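Local coordinates for protein transcriptional regulator Tm0710 (Thermotoga maritima, PDB 2A61) that probably binds DNA as a homodimer through winged helix-turn-helix domains and regulates transcription, as other members of the MarR family do, at residues K61-V64 with T65-K69; L91-R95 with K96-V100; V104-R107 with R108-I112; K121-S124 with S125-D129; K132-K135 with G136-R140. All blocks are in the same frame, centred on the assembly; numbering follows the deposited sequence.

Interaction 1: K61-V64 with T65-K69; sequences KSTV and TGLVK
Leu67 lies beside Thr63, one helical turn ahead, both side chains pointing the same way. Followed outward, Leu67 CB sits 3.7 Å from Val64 O, and CG comes down on the preceding turn, 3.3 Å from Thr63 O. With CG turned anti to the carbonyl carbon (chi1 -56°), the chain leans back toward the N terminus, bringing CD1 to 4.0 Å from Thr63 CG2. The carbonyl that CG touches is already taken: Leu67 N donates to Thr63 O at 3.0 Å. This is the first part of helix 61-73, which follows helix 50-57 in the helix-turn-helix of the MarR family and is, by that position, the probable recognition helix. Leu67 also packs on Ala34 and Ile38 of helix 33-45, while Thr63 OG1 is hydrogen-bonded to Thr63 OG1 of the second subunit. A neighbouring buried strip repeats the spacing: Val64 and Val68 run side by side, Val64 CG1 meeting Val68 CG2 at 3.9 Å. Val68 N donates to Val64 O at 2.9 Å, and Val68 CG2 rests 3.4 Å from the same oxygen.

Interaction 2: L91-R95 with K96-V100; sequences LVITR and KGEEV
Thr94 caps the helix that begins beside it: Gly97 N donates to Thr94 OG1 at 3.1 Å, and Glu98 N to Thr94 O at 2.9 Å. Thr94 OG1 reaches the amide because it stands between backbone N and carbonyl carbon (chi1 59°), and it is also bonded to Gly75 O, so the hydroxyl ties the N-cap to the chain ahead of strand 77-82. The charged contact is Arg95 with Glu98. Arg95 bends at chi2 and chi3 and grips one oxygen side-on with two nitrogens, Glu98 OE1 lying 3.2 Å from Arg95 NE and 3.0 Å from Arg95 NH2. Both come from the same face of the carboxylate, NH2 from well above it, and the two flat groups stand 82° apart. Here the second strand of the wing of this winged-helix domain, 88-93, passes into the long helix 95-119. Glu98 CB lies over one face of the guanidinium, and Arg95 NH2 has a second salt bridge, to Glu102. With an alanine in place of Glu98, Arg95 NE would probably lose this acceptor and the guanidinium be freer to turn, though Glu102 could still pair with NH2. The apolar part belongs to Ile93, whose CD1 rests 3.6 Å from Gly97 C, directly on a backbone that bears no side chain; Ile93 CG2 touches Glu98 CG at 4.1 Å.

Interaction 3: V104-R107 with R108-I112; sequences VIER and RENFI
Val104 and Arg108 run side by side, pointing the same way, Val104 CG1 touching Arg108 CD at 4.1 Å. This aliphatic contact has two neighbours round the helix. Ile105 CG2 lies 3.7 Å from Glu109 OE2, the two side chains crossing at a slant, and Glu106 CG lies 3.9 Å from Asn110 ND2, with the carboxylate and amide planes only 17° apart. A second kind of contact sets side-chain carbons on carbonyl oxygens one turn back. With CG anti to the carbonyl carbon (chi1 -70°), Arg108 folds back so that CG is 3.3 Å from Val104 O; Glu109 CG stands equally near Ile105 O. The turn lies midway along helix 95-119, the long helix that in the MarR fold leads from the winged-helix domain to the dimerisation helices. Its backbone bonds are regular, Glu109 N donating to Ile105 O at 2.8 Å and Phe111 N to Arg107 O at 2.9 Å. The arginine ends look outward for their charges: Arg107 NH1 forms a salt bridge with Glu21 of helix 5-23, and Arg108 NE one with Glu8 of the second subunit. Arg108 bends at chi3 to turn its guanidinium away from the helix, while Arg12 of the second subunit packs on both Ile105 and Arg108, and Phe111 packs on Met138 of that subunit.

Interaction 4: K121-S124 with S125-D129; sequences KEKS and SKILD
Glu122 and Lys126 lie side by side, pointing the same way, and close an i to i+4 salt bridge on the first turns of helix 121-141, the last helix of each subunit of this MarR-type dimer. Glu122 is extended, its CG anti to the backbone N (chi1 -180°), and Lys126 bends at chi2 toward the preceding turn and comes alongside it, CD passing 3.4 Å from Glu122 O before NZ meets Glu122 OE2 at 2.9 Å. Lys126 NZ is also 3.5 Å from Glu122 CG, so the ammonium lies against the glutamate stem as well as its end. One residue on, Lys123 and Ile127 slant across each other, Lys123 CG touching Ile127 CD1 at 3.9 Å. Here the stem of the lysine touches the end of the isoleucine; its NZ forms a salt bridge with Glu133 of the second subunit, whose Tyr130 packs on both side chains. The buried Ser124 turns away from the following turn, and its OG is hydrogen-bonded to Gly120 O and Thr116 O, at the junction with helix 95-119. Ser125 stands about a quarter-turn round the helix from Ser124, its OG beside Lys121 O, to which a water donates at 2.7 Å.

Interaction 5: K132-K135 with G136-R140; sequences KELK and GVMER
The carboxylate of Glu139 has one face turned to Lys135: Lys135 O lies 3.6 Å from Glu139 CD on that side, and Lys135 CG 3.6 Å from Glu139 OE2. At its edge Lys135 NZ donates to Glu139 OE2 at 2.7 Å, on the syn side and 23° out of the carboxylate plane, toward the same face. The pair forms an i to i+4 salt bridge near the C-terminal end of helix 121-141, a helix of the dimer interface in this MarR-type protein. Lys135 gets there by leaving its backbone with CG anti to N (chi1 -177°) and then bending at chi3 and chi4, which brings NZ round to the syn side of OE2. Glu139 is extended and leans back, CG resting 3.2 Å from Lys135 O. A water donates to Glu139 OE1 at 3.0 Å and accepts a weak bond from Lys135 NZ, bridging the pair. A methionine in place of Lys135 is likely to leave Glu139 OE2 without its positive mate and its carboxylate freer to turn. The buried side is apolar: Met138 is extended beyond CG and sets CE near Leu134 CD1, though Leu134 has a second conformer and the detail is less sure. Ile115 of the second subunit packs on both. Arg140 NH1 forms a salt bridge with Asp118 of that subunit. Val137 adds a methyl lying on the turn before it, CG2 3.3 Å from Glu133 O.

Overall arrangement
All five contacts are local and follow one another along the chain; none spans a long loop, nests or crosses. Interaction 1 opens helix 61-73 in the winged-helix domain. At the end of the hairpin, interaction 2 joins strand 88-93 to helix 95-119, and interactions 1 and 2 touch where Val68 CG1 meets Leu91 CD2 at 3.4 Å. Interaction 3 continues the same helix, its centre about 19 Å from that of interaction 2. Interactions 4 and 5 lie on helix 121-141, centres about 16 Å apart, on the far side of the chain's centre from interaction 1. Interactions 1, 3, 4 and 5 touch the second subunit, so the dimer interface involves both the winged-helix end and the terminal helices.

Interaction 1: K61-V64 with T65-K69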
loop_
_atom_site.group_PDB
_atom_site.type_symbol
_atom_site.label_atom_id
_atom_site.label_comp_id
_atom_site.label_asym_id
_atom_site.label_seq_id
_atom_site.Cartn_x
_atom_site.Cartn_y
_atom_site.Cartn_z
ATOM N N LYS A 61 -16.276 -12.937 0.720
ATOM C CA LYS A 61 -15.647 -14.183 1.143
ATOM C C LYS A 61 -15.360 -15.091 -0.059
ATOM O O LYS A 61 -14.341 -15.783 -0.078
ATOM C CB LYS A 61 -16.537 -14.921 2.164
ATOM C CG LYS A 61 -16.867 -14.087 3.400
ATOM C CD LYS A 61 -15.816 -14.168 4.518
ATOM C CE LYS A 61 -16.127 -13.120 5.574
ATOM N NZ LYS A 61 -17.569 -13.198 6.008
ATOM N N SER A 62 -16.263 -15.088 -1.054
ATOM C CA SER A 62 -16.074 -15.853 -2.299
ATOM C C SER A 62 -14.793 -15.497 -3.017
ATOM O O SER A 62 -14.113 -16.382 -3.528
ATOM C CB SER A 62 -17.256 -15.705 -3.284
ATOM O OG SER A 62 -17.635 -14.346 -3.486
ATOM N N THR A 63 -14.463 -14.205 -3.062
ATOM C CA THR A 63 -13.228 -13.759 -3.699
ATOM C C THR A 63 -12.007 -14.286 -2.919
ATOM O O THR A 63 -11.071 -14.856 -3.487
ATOM C CB THR A 63 -13.174 -12.222 -3.755
ATOM O OG1 THR A 63 -14.317 -11.705 -4.432
ATOM C CG2 THR A 63 -11.903 -11.747 -4.460
ATOM N N VAL A 64 -12.040 -14.095 -1.599
ATOM C CA VAL A 64 -10.981 -14.584 -0.727
ATOM C C VAL A 64 -10.762 -16.088 -0.968
ATOM O O VAL A 64 -9.660 -16.535 -1.124
ATOM C CB VAL A 64 -11.346 -14.353 0.755
ATOM C CG1 VAL A 64 -10.295 -15.006 1.644
ATOM C CG2 VAL A 64 -11.497 -12.862 1.029
ATOM N N THR A 65 -11.839 -16.856 -0.991
ATOM C CA THR A 65 -11.767 -18.292 -1.208
ATOM C C THR A 65 -11.024 -18.594 -2.464
ATOM O O THR A 65 -10.166 -19.442 -2.452
ATOM C CB THR A 65 -13.165 -18.985 -1.281
ATOM O OG1 THR A 65 -13.876 -18.709 -0.077
ATOM C CG2 THR A 65 -13.007 -20.501 -1.417
ATOM N N GLY A 66 -11.340 -17.901 -3.563
ATOM C CA GLY A 66 -10.611 -18.120 -4.835
ATOM C C GLY A 66 -9.118 -17.815 -4.780
ATOM O O GLY A 66 -8.279 -18.589 -5.299
ATOM N N LEU A 67 -8.780 -16.680 -4.159
ATOM C CA LEU A 67 -7.399 -16.284 -3.966
ATOM C C LEU A 67 -6.583 -17.266 -3.115
ATOM O O LEU A 67 -5.462 -17.565 -3.453
ATOM C CB LEU A 67 -7.301 -14.849 -3.359
ATOM C CG LEU A 67 -7.997 -13.690 -4.116
ATOM C CD1 LEU A 67 -8.129 -12.455 -3.230
ATOM C CD2 LEU A 67 -7.200 -13.345 -5.423
ATOM N N VAL A 68 -7.139 -17.667 -1.964
ATOM C CA VAL A 68 -6.479 -18.556 -0.988
ATOM C C VAL A 68 -6.319 -19.978 -1.569
ATOM O O VAL A 68 -5.289 -20.608 -1.408
ATOM C CB VAL A 68 -7.274 -18.549 0.321
ATOM C CG1 VAL A 68 -6.861 -19.703 1.236
ATOM C CG2 VAL A 68 -7.097 -17.138 1.040
ATOM N N LYS A 69 -7.353 -20.461 -2.234
ATOM C CA LYS A 69 -7.337 -21.825 -2.842
ATOM C C LYS A 69 -6.154 -22.031 -3.790
ATOM O O LYS A 69 -5.531 -23.091 -3.800
ATOM C CB LYS A 69 -8.649 -22.024 -3.600
ATOM C CG LYS A 69 -8.783 -23.278 -4.429
ATOM C CD LYS A 69 -10.185 -23.370 -5.050
ATOM C CE LYS A 69 -10.453 -22.240 -6.081
ATOM N NZ LYS A 69 -11.843 -22.257 -6.610
#

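Interaction 2: L91-R95 with K96-V100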
loop_
_atom_site.group_PDB
_atom_site.type_symbol
_atom_site.label_atom_id
_atom_site.label_comp_id
_atom_site.label_asym_id
_atom_site.label_seq_id
_atom_site.Cartn_x
_atom_site.Cartn_y
_atom_site.Cartn_z
ATOM N N LEU A 91 -5.530 -19.542 8.086
ATOM C CA LEU A 91 -4.529 -19.658 7.027
ATOM C C LEU A 91 -3.173 -19.247 7.548
ATOM O O LEU A 91 -3.041 -18.196 8.203
ATOM C CB LEU A 91 -4.940 -18.830 5.782
ATOM C CG LEU A 91 -6.278 -19.494 5.355
ATOM C CD1 LEU A 91 -7.397 -18.546 4.991
ATOM C CD2 LEU A 91 -6.070 -20.656 4.394
ATOM N N VAL A 92 -2.180 -20.080 7.286
ATOM C CA VAL A 92 -0.815 -19.818 7.734
ATOM C C VAL A 92 0.140 -19.880 6.540
ATOM O O VAL A 92 -0.143 -20.514 5.554
ATOM C CB VAL A 92 -0.344 -20.774 8.860
ATOM C CG1 VAL A 92 -1.154 -20.520 10.180
ATOM C CG2 VAL A 92 -0.545 -22.198 8.498
ATOM N N ILE A 93 1.292 -19.230 6.657
ATOM C CA ILE A 93 2.214 -19.140 5.527
ATOM C C ILE A 93 3.185 -20.319 5.581
ATOM O O ILE A 93 3.507 -20.829 6.662
ATOM C CB ILE A 93 2.964 -17.768 5.546
ATOM C CG1 ILE A 93 3.629 -17.424 4.204
ATOM C CG2 ILE A 93 3.965 -17.687 6.735
ATOM C CD1 ILE A 93 3.989 -15.914 4.017
ATOM N N THR A 94 3.655 -20.741 4.421
ATOM C CA THR A 94 4.670 -21.782 4.320
ATOM C C THR A 94 6.046 -21.136 4.096
ATOM O O THR A 94 6.138 -19.935 3.887
ATOM C CB THR A 94 4.398 -22.724 3.107
ATOM O OG1 THR A 94 4.395 -21.958 1.911
ATOM C CG2 THR A 94 3.049 -23.414 3.212
ATOM N N ARG A 95 7.101 -21.956 4.108
ATOM C CA ARG A 95 8.423 -21.504 3.757
ATOM C C ARG A 95 8.463 -20.877 2.384
ATOM O O ARG A 95 9.117 -19.839 2.172
ATOM C CB ARG A 95 9.374 -22.692 3.701
ATOM C CG ARG A 95 10.685 -22.502 4.405
ATOM C CD ARG A 95 11.597 -21.409 3.865
ATOM N NE ARG A 95 11.533 -20.232 4.735
ATOM C CZ ARG A 95 12.289 -19.134 4.631
ATOM N NH1 ARG A 95 13.246 -19.013 3.684
ATOM N NH2 ARG A 95 12.070 -18.141 5.492
ATOM N N LYS A 96 7.815 -21.547 1.432
ATOM C CA LYS A 96 7.748 -21.064 0.076
ATOM C C LYS A 96 7.061 -19.704 -0.002
ATOM O O LYS A 96 7.483 -18.841 -0.770
ATOM C CB LYS A 96 7.013 -22.061 -0.787
ATOM C CG LYS A 96 7.073 -21.726 -2.268
ATOM C CD LYS A 96 6.369 -22.799 -3.069
ATOM C CE LYS A 96 6.385 -22.495 -4.575
ATOM N NZ LYS A 96 5.481 -23.471 -5.203
ATOM N N GLY A 97 5.986 -19.539 0.767
ATOM C CA GLY A 97 5.301 -18.235 0.894
ATOM C C GLY A 97 6.235 -17.168 1.467
ATOM O O GLY A 97 6.234 -16.035 0.984
ATOM N N GLU A 98 7.054 -17.537 2.465
ATOM C CA GLU A 98 8.007 -16.598 3.060
ATOM C C GLU A 98 9.035 -16.132 2.053
ATOM O O GLU A 98 9.374 -14.952 2.042
ATOM C CB GLU A 98 8.726 -17.209 4.262
ATOM C CG GLU A 98 7.831 -17.354 5.478
ATOM C CD GLU A 98 8.594 -17.871 6.704
ATOM O OE1 GLU A 98 9.326 -18.860 6.571
ATOM O OE2 GLU A 98 8.431 -17.276 7.776
ATOM N N GLU A 99 9.515 -17.051 1.218
ATOM C CA GLU A 99 10.552 -16.734 0.230
ATOM C C GLU A 99 10.073 -15.640 -0.721
ATOM O O GLU A 99 10.863 -14.881 -1.216
ATOM C CB GLU A 99 10.968 -17.983 -0.575
ATOM C CG GLU A 99 11.833 -18.945 0.230
ATOM C CD GLU A 99 11.880 -20.372 -0.321
ATOM O OE1 GLU A 99 11.209 -20.690 -1.340
ATOM O OE2 GLU A 99 12.621 -21.186 0.287
ATOM N N VAL A 100 8.786 -15.619 -1.008
ATOM C CA VAL A 100 8.199 -14.617 -1.894
ATOM C C VAL A 100 8.393 -13.229 -1.204
ATOM O O VAL A 100 8.978 -12.339 -1.798
ATOM C CB VAL A 100 6.700 -14.863 -2.128
ATOM C CG1 VAL A 100 6.098 -13.693 -2.966
ATOM C CG2 VAL A 100 6.429 -16.227 -2.802
#

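Interaction 3: V104-R107 with R108-I112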
loop_
_atom_site.group_PDB
_atom_site.type_symbol
_atom_site.label_atom_id
_atom_site.label_comp_id
_atom_site.label_asym_id
_atom_site.label_seq_id
_atom_site.Cartn_x
_atom_site.Cartn_y
_atom_site.Cartn_z
ATOM N N VAL A 104 10.740 -9.994 -2.436
ATOM C CA VAL A 104 10.250 -8.610 -2.533
ATOM C C VAL A 104 11.179 -7.611 -1.756
ATOM O O VAL A 104 11.571 -6.534 -2.277
ATOM C CB VAL A 104 8.749 -8.514 -2.099
ATOM C CG1 VAL A 104 8.302 -7.050 -1.930
ATOM C CG2 VAL A 104 7.847 -9.261 -3.090
ATOM N N ILE A 105 11.490 -7.972 -0.514
ATOM C CA ILE A 105 12.329 -7.159 0.362
ATOM C C ILE A 105 13.747 -7.013 -0.211
ATOM O O ILE A 105 14.303 -5.897 -0.284
ATOM C CB ILE A 105 12.338 -7.750 1.810
ATOM C CG1 ILE A 105 10.931 -7.606 2.427
ATOM C CG2 ILE A 105 13.392 -7.065 2.632
ATOM C CD1 ILE A 105 10.742 -8.264 3.766
ATOM N N GLU A 106 14.291 -8.141 -0.665
ATOM C CA GLU A 106 15.570 -8.170 -1.344
ATOM C C GLU A 106 15.595 -7.199 -2.537
ATOM O O GLU A 106 16.538 -6.465 -2.658
ATOM C CB GLU A 106 15.922 -9.589 -1.811
ATOM C CG GLU A 106 17.151 -9.682 -2.672
ATOM C CD GLU A 106 17.444 -11.107 -3.135
ATOM O OE1 GLU A 106 17.043 -11.473 -4.274
ATOM O OE2 GLU A 106 18.059 -11.851 -2.332
ATOM N N ARG A 107 14.569 -7.208 -3.383
ATOM C CA ARG A 107 14.504 -6.306 -4.554
ATOM C C ARG A 107 14.463 -4.836 -4.103
ATOM O O ARG A 107 15.129 -3.965 -4.692
ATOM C CB ARG A 107 13.287 -6.633 -5.429
ATOM C CG ARG A 107 12.994 -5.615 -6.563
ATOM C CD ARG A 107 14.037 -5.684 -7.604
ATOM N NE ARG A 107 13.691 -6.806 -8.453
ATOM C CZ ARG A 107 13.120 -6.702 -9.645
ATOM N NH1 ARG A 107 12.851 -5.511 -10.159
ATOM N NH2 ARG A 107 12.848 -7.811 -10.320
ATOM N N ARG A 108 13.673 -4.569 -3.064
ATOM C CA ARG A 108 13.646 -3.232 -2.448
ATOM C C ARG A 108 15.008 -2.786 -1.891
ATOM O O ARG A 108 15.416 -1.624 -2.074
ATOM C CB ARG A 108 12.591 -3.197 -1.336
ATOM C CG ARG A 108 11.139 -3.268 -1.850
ATOM C CD ARG A 108 10.164 -3.575 -0.723
ATOM N NE ARG A 108 10.076 -2.473 0.237
ATOM C CZ ARG A 108 9.083 -1.576 0.300
ATOM N NH1 ARG A 108 8.044 -1.637 -0.534
ATOM N NH2 ARG A 108 9.121 -0.611 1.220
ATOM N N GLU A 109 15.686 -3.690 -1.168
ATOM C CA GLU A 109 17.045 -3.418 -0.654
ATOM C C GLU A 109 18.017 -3.078 -1.805
ATOM O O GLU A 109 18.821 -2.124 -1.698
ATOM C CB GLU A 109 17.566 -4.630 0.174
ATOM C CG GLU A 109 16.838 -4.797 1.553
ATOM C CD GLU A 109 17.251 -6.069 2.317
ATOM O OE1 GLU A 109 17.912 -6.945 1.740
ATOM O OE2 GLU A 109 16.884 -6.202 3.489
ATOM N N ASN A 110 17.945 -3.848 -2.887
ATOM C CA ASN A 110 18.816 -3.616 -4.054
ATOM C C ASN A 110 18.507 -2.282 -4.733
ATOM O O ASN A 110 19.409 -1.536 -5.103
ATOM C CB ASN A 110 18.751 -4.787 -5.068
ATOM C CG ASN A 110 19.220 -6.127 -4.469
ATOM O OD1 ASN A 110 19.887 -6.175 -3.427
ATOM N ND2 ASN A 110 18.842 -7.216 -5.119
ATOM N N PHE A 111 17.223 -1.969 -4.839
ATOM C CA PHE A 111 16.770 -0.672 -5.362
ATOM C C PHE A 111 17.354 0.475 -4.486
ATOM O O PHE A 111 17.954 1.414 -4.989
ATOM C CB PHE A 111 15.248 -0.666 -5.346
ATOM C CG PHE A 111 14.614 0.569 -5.939
ATOM C CD1 PHE A 111 15.047 1.084 -7.158
ATOM C CD2 PHE A 111 13.534 1.167 -5.306
ATOM C CE1 PHE A 111 14.464 2.189 -7.683
ATOM C CE2 PHE A 111 12.937 2.309 -5.854
ATOM C CZ PHE A 111 13.401 2.804 -7.032
ATOM N N ILE A 112 17.224 0.343 -3.167
ATOM C CA ILE A 112 17.676 1.388 -2.237
ATOM C C ILE A 112 19.218 1.462 -2.216
ATOM O O ILE A 112 19.785 2.551 -2.085
ATOM C CB ILE A 112 17.104 1.137 -0.818
ATOM C CG1 ILE A 112 15.554 1.299 -0.800
ATOM C CG2 ILE A 112 17.819 2.031 0.250
ATOM C CD1 ILE A 112 15.027 2.652 -1.184
#

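Interaction 4: K121-S124 with S125-D129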
loop_
_atom_site.group_PDB
_atom_site.type_symbol
_atom_site.label_atom_id
_atom_site.label_comp_id
_atom_site.label_asym_id
_atom_site.label_seq_id
_atom_site.Cartn_x
_atom_site.Cartn_y
_atom_site.Cartn_z
ATOM N N LYS A 121 27.975 8.131 0.391
ATOM C CA LYS A 121 27.963 7.714 1.781
ATOM C C LYS A 121 27.541 8.825 2.757
ATOM O O LYS A 121 26.655 8.598 3.593
ATOM C CB LYS A 121 29.352 7.198 2.161
ATOM C CG LYS A 121 29.362 6.443 3.464
ATOM C CD LYS A 121 30.705 6.658 4.125
ATOM C CE LYS A 121 30.731 6.182 5.563
ATOM N NZ LYS A 121 32.108 6.469 6.095
ATOM N N GLU A 122 28.186 9.997 2.651
ATOM C CA GLU A 122 27.942 11.145 3.554
ATOM C C GLU A 122 26.488 11.612 3.479
ATOM O O GLU A 122 25.821 11.736 4.500
ATOM C CB GLU A 122 28.903 12.314 3.245
ATOM C CG GLU A 122 28.764 13.593 4.123
ATOM C CD GLU A 122 29.685 14.765 3.644
ATOM O OE1 GLU A 122 30.576 14.534 2.782
ATOM O OE2 GLU A 122 29.520 15.919 4.122
ATOM N N LYS A 123 25.988 11.827 2.268
ATOM C CA LYS A 123 24.606 12.265 2.115
ATOM C C LYS A 123 23.588 11.177 2.541
ATOM O O LYS A 123 22.595 11.485 3.189
ATOM C CB LYS A 123 24.364 12.714 0.684
ATOM C CG LYS A 123 23.009 13.285 0.439
ATOM C CD LYS A 123 22.994 13.995 -0.890
ATOM C CE LYS A 123 23.735 15.294 -0.819
ATOM N NZ LYS A 123 23.967 15.715 -2.210
ATOM N N SER A 124 23.841 9.924 2.181
ATOM C CA SER A 124 22.974 8.816 2.602
ATOM C C SER A 124 22.857 8.715 4.116
ATOM O O SER A 124 21.781 8.399 4.609
ATOM C CB SER A 124 23.458 7.465 2.039
ATOM O OG SER A 124 23.471 7.509 0.614
ATOM N N SER A 125 23.975 8.918 4.827
ATOM C CA SER A 125 24.015 8.928 6.297
ATOM C C SER A 125 23.162 10.045 6.884
ATOM O O SER A 125 22.383 9.809 7.819
ATOM C CB SER A 125 25.453 9.066 6.807
ATOM O OG SER A 125 26.176 7.880 6.525
ATOM N N LYS A 126 23.320 11.250 6.330
ATOM C CA LYS A 126 22.519 12.395 6.739
ATOM C C LYS A 126 21.035 12.094 6.570
ATOM O O LYS A 126 20.247 12.356 7.483
ATOM C CB LYS A 126 22.874 13.650 5.934
ATOM C CG LYS A 126 23.708 14.663 6.665
ATOM C CD LYS A 126 25.154 14.651 6.155
ATOM C CE LYS A 126 25.882 15.947 6.563
ATOM N NZ LYS A 126 27.040 16.256 5.659
ATOM N N ILE A 127 20.672 11.553 5.403
ATOM C CA ILE A 127 19.292 11.249 5.063
ATOM C C ILE A 127 18.756 10.137 5.971
ATOM O O ILE A 127 17.612 10.208 6.414
ATOM C CB ILE A 127 19.118 10.916 3.551
ATOM C CG1 ILE A 127 19.264 12.184 2.711
ATOM C CG2 ILE A 127 17.769 10.238 3.257
ATOM C CD1 ILE A 127 19.400 11.948 1.230
ATOM N N LEU A 128 19.576 9.129 6.252
ATOM C CA LEU A 128 19.160 8.066 7.168
ATOM C C LEU A 128 18.886 8.609 8.584
ATOM O O LEU A 128 17.876 8.270 9.196
ATOM C CB LEU A 128 20.143 6.887 7.173
ATOM C CG LEU A 128 19.622 5.599 7.853
ATOM C CD1 LEU A 128 18.161 5.301 7.517
ATOM C CD2 LEU A 128 20.496 4.417 7.546
ATOM N N ASP A 129 19.737 9.500 9.073
ATOM C CA ASP A 129 19.478 10.146 10.370
ATOM C C ASP A 129 18.171 10.916 10.380
ATOM O O ASP A 129 17.434 10.842 11.357
ATOM C CB ASP A 129 20.624 11.048 10.795
ATOM C CG ASP A 129 21.868 10.262 11.216
ATOM O OD1 ASP A 129 21.735 9.076 11.554
ATOM O OD2 ASP A 129 22.983 10.842 11.175
HETATM O O HOH W 1 25.921 6.193 4.657
#

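Interaction 5: K132-K135 with G136-R140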
loop_
_atom_site.group_PDB
_atom_site.type_symbol
_atom_site.label_atom_id
_atom_site.label_comp_id
_atom_site.label_asym_id
_atom_site.label_seq_id
_atom_site.Cartn_x
_atom_site.Cartn_y
_atom_site.Cartn_z
ATOM N N LYS A 132 15.289 8.417 10.470
ATOM C CA LYS A 132 15.146 7.880 11.830
ATOM C C LYS A 132 14.377 8.869 12.727
ATOM O O LYS A 132 13.454 8.499 13.474
ATOM C CB LYS A 132 16.517 7.535 12.409
ATOM C CG LYS A 132 17.097 6.255 11.880
ATOM C CD LYS A 132 18.557 6.217 12.225
ATOM C CE LYS A 132 19.163 4.881 11.983
ATOM N NZ LYS A 132 20.631 4.985 12.179
ATOM N N GLU A 133 14.729 10.141 12.621
ATOM C CA GLU A 133 13.957 11.184 13.305
ATOM C C GLU A 133 12.504 11.236 12.891
ATOM O O GLU A 133 11.621 11.320 13.750
ATOM C CB GLU A 133 14.581 12.551 13.078
ATOM C CG GLU A 133 15.844 12.771 13.858
ATOM C CD GLU A 133 16.178 14.237 13.897
ATOM O OE1 GLU A 133 15.998 14.840 14.970
ATOM O OE2 GLU A 133 16.548 14.796 12.843
ATOM N N LEU A 134 12.244 11.186 11.584
ATOM C CA LEU A 134 10.867 11.200 11.090
ATOM C C LEU A 134 10.113 9.953 11.592
ATOM O O LEU A 134 8.971 10.055 12.050
ATOM C CB LEU A 134 10.841 11.303 9.544
ATOM C CG LEU A 134 9.521 11.170 8.770
ATOM C CD1 LEU A 134 8.635 12.387 8.951
ATOM C CD2 LEU A 134 9.789 10.948 7.304
ATOM N N LYS A 135 10.759 8.788 11.510
ATOM C CA LYS A 135 10.152 7.521 11.975
ATOM C C LYS A 135 9.768 7.610 13.470
ATOM O O LYS A 135 8.675 7.163 13.879
ATOM C CB LYS A 135 11.080 6.338 11.689
ATOM C CG LYS A 135 10.474 4.968 12.075
ATOM C CD LYS A 135 11.390 3.778 11.764
ATOM C CE LYS A 135 12.287 3.447 12.979
ATOM N NZ LYS A 135 11.630 2.532 13.936
ATOM N N GLY A 136 10.679 8.206 14.244
ATOM C CA GLY A 136 10.525 8.456 15.674
ATOM C C GLY A 136 9.323 9.319 15.993
ATOM O O GLY A 136 8.527 8.957 16.855
ATOM N N VAL A 137 9.186 10.456 15.298
ATOM C CA VAL A 137 8.048 11.344 15.495
ATOM C C VAL A 137 6.749 10.698 15.048
ATOM O O VAL A 137 5.723 10.869 15.701
ATOM C CB VAL A 137 8.218 12.746 14.808
ATOM C CG1 VAL A 137 7.094 13.663 15.227
ATOM C CG2 VAL A 137 9.482 13.387 15.226
ATOM N N MET A 138 6.789 9.917 13.960
ATOM C CA MET A 138 5.596 9.198 13.500
ATOM C C MET A 138 5.145 8.160 14.512
ATOM O O MET A 138 3.969 8.010 14.762
ATOM C CB MET A 138 5.827 8.522 12.149
ATOM C CG MET A 138 5.824 9.489 10.988
ATOM S SD MET A 138 6.008 8.635 9.444
ATOM C CE MET A 138 5.620 9.981 8.302
ATOM N N GLU A 139 6.080 7.392 15.041
ATOM C CA GLU A 139 5.784 6.410 16.108
ATOM C C GLU A 139 5.079 6.987 17.339
ATOM O O GLU A 139 4.175 6.344 17.928
ATOM C CB GLU A 139 7.065 5.713 16.512
ATOM C CG GLU A 139 7.447 4.647 15.482
ATOM C CD GLU A 139 8.821 4.076 15.711
ATOM O OE1 GLU A 139 9.549 4.522 16.652
ATOM O OE2 GLU A 139 9.179 3.190 14.924
ATOM N N ARG A 140 5.508 8.184 17.720
ATOM C CA ARG A 140 4.998 8.919 18.860
ATOM C C ARG A 140 3.554 9.346 18.637
ATOM O O ARG A 140 2.810 9.495 19.604
ATOM C CB ARG A 140 5.892 10.144 19.118
ATOM C CG ARG A 140 5.407 11.066 20.255
ATOM C CD ARG A 140 6.244 12.343 20.347
ATOM N NE ARG A 140 7.673 12.021 20.263
ATOM C CZ ARG A 140 8.591 12.836 19.746
ATOM N NH1 ARG A 140 8.230 14.030 19.267
ATOM N NH2 ARG A 140 9.868 12.456 19.704
HETATM O O HOH W 2 12.475 4.906 16.212
#